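Local structure of 2-hydroxyhepta-2,4-diene-1,7-dioate isomerase (3RR6) at residues L59-A64 with P176-D181; K66-G71 with A219-L224; L121-G126 with E139-Y144. The protein is of uncertain function but belongs to the fumarylacetoacetate hydrolase family, and may act as a metal-binding isomerase or acetylpyruvate hydrolase. One frame throughout, in Å; residues are numbered along the deposited sequence.

In the fold
Contacts 2 and 3 lie wholly within the fumarylacetoacetate hydrolase family region, whereas contact 1 brings 59-64, around the end of the N-terminal family region, against it. Contacts 1 and 3 have centres about 9 Å apart and meet where strand 172-179 runs beside strand 141-152: Val179 N lies 2.8 Å from Tyr144 O, a probable hydrogen bond. Contact 2 has its centre about 12 Å from that of contact 3, and there Leu224 O packs 3.5 Å from Ile125 CG2. Contacts 1 and 2, with centres about 17 Å apart, are joined only through adjoining sequence, 59-64 leading into 66-71. An ethanediol, probably from the crystallisation liquor, sits beside contact 1 and another beside contact 3.

Contact 1. Residues L59-A64 with P176-D181; sequences LAPILA and PWIVTD. With EDO (1,2-ethanediol), chain P.
Pro61 and Ile178 carry this buried contact, the end of the isoleucine lying against the proline ring. In Ile178, chi1 (-65°) sets CG1 against that ring, 4.0 Å from Pro61 CG, and the extended chi2 (160°) carries CD1 on to Pro61 CB at 3.9 Å. CD1 also meets Ile62 CB at 3.9 Å, so that one methyl touches both consecutive residues. Pro61 O is buried here with no polar partner in the model; Ile178 CD1 lies 3.8 Å from it. No direct hydrogen bond joins the segments, although they run in similar directions. At the Pro176 end the approach is wet instead: a water lies 2.8 Å from Leu59 O and 2.9 Å from Pro176 O. Pro176 follows a cis peptide, and its CG sits 3.6 Å above the centre of the Trp177 ring. Beyond Ile62, Leu63 N donates a nearly straight bond to an ethanediol oxygen. The loop 59-64, between strands 57-58 and 67-70, thus lies against the face of strand 172-179 that carries Ile178, a strand flanked by antiparallel neighbours 6-12 and 141-152; Thr145 of the latter touches both Pro61 and Ile178.

Contact 2. Residues K66-G71 with A219-L224; sequences KVVAMG and AVMTLL
Lys66 leaves its backbone with CG between the N and the carbonyl carbon (chi1 60°), runs on extended through CD and CE, and bends only at the last torsion (chi4 -61°), a shape that carries the ammonium group to the backbone of 219-224. Met221 also starts with CG between its N and carbonyl carbon, and its extended chi2 (-170°) then places the sulfur alongside the lysine chain. The two side chains slide past each other in opposite directions, Met221 SD lying 3.6 Å from Lys66 CE. On the strand side the sulfur also meets Val68 CG2 at 3.9 Å, and Leu223 CD2 reaches Lys66 CE at 4.2 Å. The aliphatic part of the lysine is therefore lined by apolar groups, while its charged end has polar partners. Lys66 NZ donates to Thr222 O at 2.9 Å, from within the carbonyl plane, and forms a salt bridge with Asp227 OD2, which also accepts from Leu224 N. This shared carboxylate ties the lysine tip to the turn, and its charge would probably stabilise the ammonium. The arrangement is that of a helix packed over a sheet: Val217 of helix 210-220 rests on Val68 and Leu223, and the chain leaving the helix passes the beginning of strand 67-70, met by the Lys66 and Val68 side chains, before strand 228-230, the parallel partner of 67-70.

Contact 3. Residues L121-G126 with E139-Y144; sequences LAIVIG and ENILGY. With EDO (1,2-ethanediol), chain G.
Val124 O receives two backbone N-H groups: Leu142 N at 2.8 Å, with a bent N-H...O angle of 131°, and Gly143 N in a weak bond of 3.5 Å. This is a classic beta bulge in an antiparallel pair of strands, Leu142 and Gly143 together facing Val124, with Leu142 in a helix-like backbone conformation. Val124 N answers by donating to Gly143 O at 2.9 Å. Past the bulge the register has shifted by one, and Gly126 N gives a nearly straight bond to Asn140 O (2.8 Å, 175°), though it sits 35° off that carbonyl's plane. Side chains split between the two faces. On one, the Ile123 and Ile141 side chains cross, CG2 to CG1 3.8 Å, and Ile123 CG1 touches Tyr144 CE1 at 4.0 Å, the isoleucine and tyrosine lying side by side; Val210 of helix 210-220 packs on all three. On the other, the Val124 and Leu142 side chains lie side by side, CG1 to CD2 4.1 Å. Asn140 ND2 is hydrogen-bonded to Arg136 O. On the N-terminal side of Val124, the CA-H of Tyr144 meets Ala122 O, with CA and O 3.3 Å apart.

Contact 1. Residues L59-A64 with P176-D181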
loop_
_atom_site.group_PDB
_atom_site.type_symbol
_atom_site.label_atom_id
_atom_site.label_comp_id
_atom_site.label_asym_id
_atom_site.label_seq_id
_atom_site.Cartn_x
_atom_site.Cartn_y
_atom_site.Cartn_z
ATOM N N LEU A 59 8.255 -9.944 -4.486
ATOM C CA LEU A 59 7.750 -9.003 -5.485
ATOM C C LEU A 59 6.588 -8.226 -4.880
ATOM O O LEU A 59 6.235 -8.442 -3.724
ATOM C CB LEU A 59 7.261 -9.775 -6.707
ATOM C CG LEU A 59 8.246 -10.764 -7.328
ATOM C CD1 LEU A 59 7.587 -11.530 -8.452
ATOM C CD2 LEU A 59 9.487 -10.020 -7.815
ATOM N N ALA A 60 5.968 -7.327 -5.644
ATOM C CA ALA A 60 4.712 -6.737 -5.182
ATOM C C ALA A 60 3.743 -7.887 -4.916
ATOM O O ALA A 60 3.707 -8.844 -5.687
ATOM C CB ALA A 60 4.128 -5.783 -6.210
ATOM N N PRO A 61 2.972 -7.813 -3.819
ATOM C CA PRO A 61 2.264 -9.025 -3.362
ATOM C C PRO A 61 0.979 -9.404 -4.095
ATOM O O PRO A 61 0.396 -10.450 -3.791
ATOM C CB PRO A 61 1.953 -8.702 -1.898
ATOM C CG PRO A 61 1.905 -7.219 -1.843
ATOM C CD PRO A 61 2.987 -6.770 -2.779
ATOM N N ILE A 62 0.533 -8.571 -5.025
ATOM C CA ILE A 62 -0.733 -8.810 -5.714
ATOM C C ILE A 62 -0.690 -8.145 -7.083
ATOM O O ILE A 62 0.045 -7.172 -7.284
ATOM C CB ILE A 62 -1.912 -8.255 -4.863
ATOM C CG1 ILE A 62 -3.227 -8.934 -5.223
ATOM C CG2 ILE A 62 -2.004 -6.743 -4.985
ATOM C CD1 ILE A 62 -3.436 -10.243 -4.522
ATOM N N LEU A 63 -1.451 -8.697 -8.023
ATOM C CA LEU A 63 -1.677 -8.086 -9.318
ATOM C C LEU A 63 -2.976 -7.283 -9.234
ATOM O O LEU A 63 -4.071 -7.857 -9.211
ATOM C CB LEU A 63 -1.777 -9.175 -10.391
ATOM C CG LEU A 63 -0.527 -10.049 -10.546
ATOM C CD1 LEU A 63 -0.779 -11.135 -11.605
ATOM C CD2 LEU A 63 0.667 -9.188 -10.895
ATOM N N ALA A 64 -2.839 -5.964 -9.104
ATOM C CA ALA A 64 -3.980 -5.057 -8.939
ATOM C C ALA A 64 -4.434 -4.498 -10.263
ATOM O O ALA A 64 -3.604 -4.097 -11.079
ATOM C CB ALA A 64 -3.589 -3.884 -8.009
ATOM N N PRO A 176 5.559 -5.751 2.141
ATOM C CA PRO A 176 6.231 -6.925 1.548
ATOM C C PRO A 176 5.317 -8.127 1.299
ATOM O O PRO A 176 5.687 -9.047 0.567
ATOM C CB PRO A 176 7.273 -7.283 2.606
ATOM C CG PRO A 176 6.642 -6.867 3.870
ATOM C CD PRO A 176 5.911 -5.598 3.564
ATOM N N TRP A 177 4.149 -8.112 1.930
ATOM C CA TRP A 177 3.181 -9.201 1.861
ATOM C C TRP A 177 1.862 -8.697 2.403
ATOM O O TRP A 177 1.800 -7.621 3.006
ATOM C CB TRP A 177 3.651 -10.434 2.659
ATOM C CG TRP A 177 4.247 -10.118 3.994
ATOM C CD1 TRP A 177 3.626 -9.537 5.065
ATOM C CD2 TRP A 177 5.594 -10.368 4.403
ATOM N NE1 TRP A 177 4.515 -9.388 6.107
ATOM C CE2 TRP A 177 5.726 -9.903 5.729
ATOM C CE3 TRP A 177 6.712 -10.930 3.769
ATOM C CZ2 TRP A 177 6.933 -9.980 6.438
ATOM C CZ3 TRP A 177 7.918 -11.022 4.490
ATOM C CH2 TRP A 177 8.009 -10.540 5.804
ATOM N N ILE A 178 0.817 -9.495 2.213
ATOM C CA ILE A 178 -0.533 -9.151 2.632
ATOM C C ILE A 178 -0.901 -9.984 3.850
ATOM O O ILE A 178 -0.860 -11.208 3.785
ATOM C CB ILE A 178 -1.520 -9.430 1.491
ATOM C CG1 ILE A 178 -1.225 -8.517 0.305
ATOM C CG2 ILE A 178 -2.974 -9.243 1.949
ATOM C CD1 ILE A 178 -1.803 -9.008 -1.016
ATOM N N VAL A 179 -1.268 -9.326 4.949
ATOM C CA VAL A 179 -1.651 -10.031 6.184
ATOM C C VAL A 179 -3.162 -10.144 6.232
ATOM O O VAL A 179 -3.863 -9.135 6.171
ATOM C CB VAL A 179 -1.124 -9.305 7.434
ATOM C CG1 VAL A 179 -1.473 -10.088 8.703
ATOM C CG2 VAL A 179 0.385 -9.116 7.322
ATOM N N THR A 180 -3.672 -11.370 6.317
ATOM C CA THR A 180 -5.107 -11.598 6.179
ATOM C C THR A 180 -5.897 -11.625 7.482
ATOM O O THR A 180 -7.125 -11.573 7.429
ATOM C CB THR A 180 -5.390 -12.924 5.475
ATOM O OG1 THR A 180 -4.917 -13.996 6.310
ATOM C CG2 THR A 180 -4.738 -12.962 4.111
ATOM N N ASP A 181 -5.226 -11.717 8.629
ATOM C CA ASP A 181 -5.942 -11.823 9.917
ATOM C C ASP A 181 -5.741 -10.604 10.831
ATOM O O ASP A 181 -5.855 -10.702 12.057
ATOM C CB ASP A 181 -5.568 -13.137 10.631
ATOM C CG ASP A 181 -4.062 -13.302 10.865
ATOM O OD1 ASP A 181 -3.235 -12.609 10.225
ATOM O OD2 ASP A 181 -3.699 -14.159 11.707
HETATM C C1 EDO P . -2.281 -12.471 -7.031
HETATM O O1 EDO P . -2.818 -11.372 -7.780
HETATM C C2 EDO P . -3.374 -13.495 -6.732
HETATM O O2 EDO P . -3.347 -14.543 -7.706
HETATM O O HOH W 1 5.061 -10.213 -1.958
#

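Contact 2. Residues K66-G71 with A219-L224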
loop_
_atom_site.group_PDB
_atom_site.type_symbol
_atom_site.label_atom_id
_atom_site.label_comp_id
_atom_site.label_asym_id
_atom_site.label_seq_id
_atom_site.Cartn_x
_atom_site.Cartn_y
_atom_site.Cartn_z
ATOM N N LYS A 66 -6.295 -1.745 -10.407
ATOM C CA LYS A 66 -6.144 -0.323 -10.163
ATOM C C LYS A 66 -5.741 -0.106 -8.718
ATOM O O LYS A 66 -5.944 -0.992 -7.877
ATOM C CB LYS A 66 -7.428 0.449 -10.484
ATOM C CG LYS A 66 -8.661 0.034 -9.681
ATOM C CD LYS A 66 -9.884 0.849 -10.108
ATOM C CE LYS A 66 -11.212 0.315 -9.579
ATOM N NZ LYS A 66 -11.546 -1.067 -10.036
ATOM N N VAL A 67 -5.147 1.056 -8.470
ATOM C CA VAL A 67 -4.813 1.526 -7.132
ATOM C C VAL A 67 -5.614 2.808 -6.917
ATOM O O VAL A 67 -5.487 3.769 -7.681
ATOM C CB VAL A 67 -3.304 1.832 -6.963
ATOM C CG1 VAL A 67 -3.016 2.385 -5.575
ATOM C CG2 VAL A 67 -2.463 0.583 -7.264
ATOM N N VAL A 68 -6.468 2.808 -5.902
ATOM C CA VAL A 68 -7.201 4.002 -5.514
ATOM C C VAL A 68 -6.532 4.495 -4.241
ATOM O O VAL A 68 -6.029 3.695 -3.453
ATOM C CB VAL A 68 -8.700 3.687 -5.283
ATOM C CG1 VAL A 68 -9.489 4.960 -4.969
ATOM C CG2 VAL A 68 -9.289 2.981 -6.503
ATOM N N ALA A 69 -6.462 5.807 -4.067
ATOM C CA ALA A 69 -5.779 6.379 -2.913
ATOM C C ALA A 69 -6.561 7.540 -2.326
ATOM O O ALA A 69 -7.232 8.285 -3.043
ATOM C CB ALA A 69 -4.371 6.830 -3.289
ATOM N N MET A 70 -6.489 7.643 -1.002
ATOM C CA MET A 70 -7.061 8.765 -0.263
ATOM C C MET A 70 -6.064 9.909 -0.151
ATOM O O MET A 70 -4.874 9.681 0.043
ATOM C CB MET A 70 -7.394 8.313 1.158
ATOM C CG MET A 70 -8.529 7.309 1.265
ATOM S SD MET A 70 -10.154 8.052 1.099
ATOM C CE MET A 70 -10.190 9.005 2.637
ATOM N N GLY A 71 -6.551 11.140 -0.212
ATOM C CA GLY A 71 -5.719 12.278 0.203
ATOM C C GLY A 71 -5.619 12.299 1.722
ATOM O O GLY A 71 -6.561 11.933 2.392
ATOM N N ALA A 219 -18.932 2.996 -3.630
ATOM C CA ALA A 219 -20.131 3.683 -4.096
ATOM C C ALA A 219 -19.883 4.324 -5.465
ATOM O O ALA A 219 -20.810 4.474 -6.267
ATOM C CB ALA A 219 -20.559 4.753 -3.083
ATOM N N VAL A 220 -18.634 4.706 -5.710
ATOM C CA VAL A 220 -18.224 5.306 -6.990
ATOM C C VAL A 220 -17.992 4.245 -8.053
ATOM O O VAL A 220 -18.594 4.300 -9.120
ATOM C CB VAL A 220 -16.929 6.125 -6.836
ATOM C CG1 VAL A 220 -16.540 6.781 -8.160
ATOM C CG2 VAL A 220 -17.092 7.200 -5.781
ATOM N N MET A 221 -17.127 3.277 -7.755
ATOM C CA MET A 221 -16.618 2.350 -8.769
ATOM C C MET A 221 -16.627 0.918 -8.265
ATOM O O MET A 221 -16.374 0.654 -7.080
ATOM C CB MET A 221 -15.195 2.736 -9.189
ATOM C CG MET A 221 -14.186 2.773 -8.060
ATOM S SD MET A 221 -12.611 3.515 -8.563
ATOM C CE MET A 221 -13.067 5.254 -8.628
ATOM N N THR A 222 -16.900 -0.005 -9.178
ATOM C CA THR A 222 -16.736 -1.424 -8.898
ATOM C C THR A 222 -15.275 -1.717 -8.543
ATOM O O THR A 222 -14.342 -1.217 -9.183
ATOM C CB THR A 222 -17.167 -2.271 -10.098
ATOM O OG1 THR A 222 -18.585 -2.171 -10.272
ATOM C CG2 THR A 222 -16.796 -3.739 -9.901
ATOM N N LEU A 223 -15.091 -2.523 -7.497
ATOM C CA LEU A 223 -13.772 -2.975 -7.072
ATOM C C LEU A 223 -13.636 -4.455 -7.423
ATOM O O LEU A 223 -14.598 -5.222 -7.323
ATOM C CB LEU A 223 -13.589 -2.761 -5.578
ATOM C CG LEU A 223 -13.557 -1.292 -5.135
ATOM C CD1 LEU A 223 -13.644 -1.172 -3.621
ATOM C CD2 LEU A 223 -12.297 -0.606 -5.673
ATOM N N LEU A 224 -12.448 -4.839 -7.868
ATOM C CA LEU A 224 -12.172 -6.212 -8.297
ATOM C C LEU A 224 -11.177 -6.857 -7.328
ATOM O O LEU A 224 -10.391 -6.156 -6.701
ATOM C CB LEU A 224 -11.602 -6.193 -9.713
ATOM C CG LEU A 224 -12.526 -5.549 -10.756
ATOM C CD1 LEU A 224 -11.822 -5.391 -12.101
ATOM C CD2 LEU A 224 -13.832 -6.339 -10.885
#

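Contact 3. Residues L121-G126 with E139-Y144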
loop_
_atom_site.group_PDB
_atom_site.type_symbol
_atom_site.label_atom_id
_atom_site.label_comp_id
_atom_site.label_asym_id
_atom_site.label_seq_id
_atom_site.Cartn_x
_atom_site.Cartn_y
_atom_site.Cartn_z
ATOM N N LEU A 121 -1.033 2.670 4.954
ATOM C CA LEU A 121 -1.675 1.358 5.043
ATOM C C LEU A 121 -2.457 1.104 3.759
ATOM O O LEU A 121 -3.226 1.966 3.317
ATOM C CB LEU A 121 -2.627 1.306 6.241
ATOM C CG LEU A 121 -3.443 0.019 6.383
ATOM C CD1 LEU A 121 -2.548 -1.130 6.829
ATOM C CD2 LEU A 121 -4.605 0.210 7.373
ATOM N N ALA A 122 -2.263 -0.077 3.169
ATOM C CA ALA A 122 -2.934 -0.464 1.931
ATOM C C ALA A 122 -3.959 -1.560 2.165
ATOM O O ALA A 122 -3.638 -2.606 2.716
ATOM C CB ALA A 122 -1.893 -0.944 0.895
ATOM N N ILE A 123 -5.191 -1.313 1.732
ATOM C CA ILE A 123 -6.257 -2.318 1.720
ATOM C C ILE A 123 -6.161 -3.099 0.414
ATOM O O ILE A 123 -6.029 -2.504 -0.656
ATOM C CB ILE A 123 -7.631 -1.628 1.727
ATOM C CG1 ILE A 123 -7.830 -0.759 2.967
ATOM C CG2 ILE A 123 -8.779 -2.652 1.617
ATOM C CD1 ILE A 123 -8.966 0.244 2.788
ATOM N N VAL A 124 -6.235 -4.424 0.486
ATOM C CA VAL A 124 -6.318 -5.253 -0.711
ATOM C C VAL A 124 -7.694 -5.913 -0.757
ATOM O O VAL A 124 -8.074 -6.658 0.160
ATOM C CB VAL A 124 -5.206 -6.317 -0.790
ATOM C CG1 VAL A 124 -5.305 -7.079 -2.127
ATOM C CG2 VAL A 124 -3.807 -5.670 -0.613
ATOM N N ILE A 125 -8.438 -5.638 -1.828
ATOM C CA ILE A 125 -9.794 -6.170 -2.028
ATOM C C ILE A 125 -9.738 -7.644 -2.430
ATOM O O ILE A 125 -8.851 -8.065 -3.179
ATOM C CB ILE A 125 -10.533 -5.329 -3.106
ATOM C CG1 ILE A 125 -10.666 -3.873 -2.635
ATOM C CG2 ILE A 125 -11.876 -5.941 -3.510
ATOM C CD1 ILE A 125 -11.551 -3.651 -1.419
ATOM N N GLY A 126 -10.657 -8.438 -1.881
ATOM C CA GLY A 126 -10.678 -9.879 -2.126
ATOM C C GLY A 126 -11.879 -10.434 -2.877
ATOM O O GLY A 126 -11.881 -11.612 -3.220
ATOM N N GLU A 139 -15.631 -8.321 4.952
ATOM C CA GLU A 139 -15.919 -9.537 4.187
ATOM C C GLU A 139 -15.469 -9.439 2.722
ATOM O O GLU A 139 -15.381 -10.458 2.040
ATOM C CB GLU A 139 -17.396 -9.961 4.316
ATOM C CG GLU A 139 -18.403 -9.116 3.577
ATOM C CD GLU A 139 -19.845 -9.519 3.846
ATOM O OE1 GLU A 139 -20.081 -10.379 4.720
ATOM O OE2 GLU A 139 -20.743 -8.969 3.185
ATOM N N ASN A 140 -15.171 -8.222 2.253
ATOM C CA ASN A 140 -14.693 -7.973 0.890
ATOM C C ASN A 140 -13.202 -7.674 0.813
ATOM O O ASN A 140 -12.689 -7.423 -0.280
ATOM C CB ASN A 140 -15.469 -6.812 0.271
ATOM C CG ASN A 140 -16.913 -7.183 -0.013
ATOM O OD1 ASN A 140 -17.188 -7.940 -0.941
ATOM N ND2 ASN A 140 -17.833 -6.698 0.824
ATOM N N ILE A 141 -12.527 -7.695 1.959
ATOM C CA ILE A 141 -11.101 -7.385 2.055
ATOM C C ILE A 141 -10.286 -8.661 2.225
ATOM O O ILE A 141 -10.524 -9.450 3.154
ATOM C CB ILE A 141 -10.837 -6.390 3.211
ATOM C CG1 ILE A 141 -11.436 -5.016 2.856
ATOM C CG2 ILE A 141 -9.331 -6.295 3.523
ATOM C CD1 ILE A 141 -11.477 -4.026 4.039
ATOM N N LEU A 142 -9.332 -8.877 1.320
ATOM C CA LEU A 142 -8.372 -9.973 1.460
ATOM C C LEU A 142 -7.480 -9.779 2.684
ATOM O O LEU A 142 -7.327 -10.684 3.520
ATOM C CB LEU A 142 -7.515 -10.084 0.195
ATOM C CG LEU A 142 -6.392 -11.116 0.228
ATOM C CD1 LEU A 142 -6.970 -12.517 0.389
ATOM C CD2 LEU A 142 -5.532 -11.034 -1.039
ATOM N N GLY A 143 -6.886 -8.598 2.779
ATOM C CA GLY A 143 -6.002 -8.265 3.879
ATOM C C GLY A 143 -5.322 -6.935 3.642
ATOM O O GLY A 143 -5.781 -6.132 2.820
ATOM N N TYR A 144 -4.228 -6.717 4.364
ATOM C CA TYR A 144 -3.572 -5.403 4.413
ATOM C C TYR A 144 -2.105 -5.541 4.093
ATOM O O TYR A 144 -1.468 -6.527 4.454
ATOM C CB TYR A 144 -3.743 -4.752 5.792
ATOM C CG TYR A 144 -5.195 -4.588 6.138
ATOM C CD1 TYR A 144 -5.910 -3.485 5.702
ATOM C CD2 TYR A 144 -5.878 -5.584 6.815
ATOM C CE1 TYR A 144 -7.254 -3.351 5.970
ATOM C CE2 TYR A 144 -7.238 -5.461 7.080
ATOM C CZ TYR A 144 -7.914 -4.354 6.649
ATOM O OH TYR A 144 -9.261 -4.236 6.908
HETATM C C1 EDO G . -11.644 -12.106 3.157
HETATM O O1 EDO G . -12.237 -11.304 4.200
HETATM C C2 EDO G . -12.553 -12.273 1.938
HETATM O O2 EDO G . -12.401 -11.214 0.977
#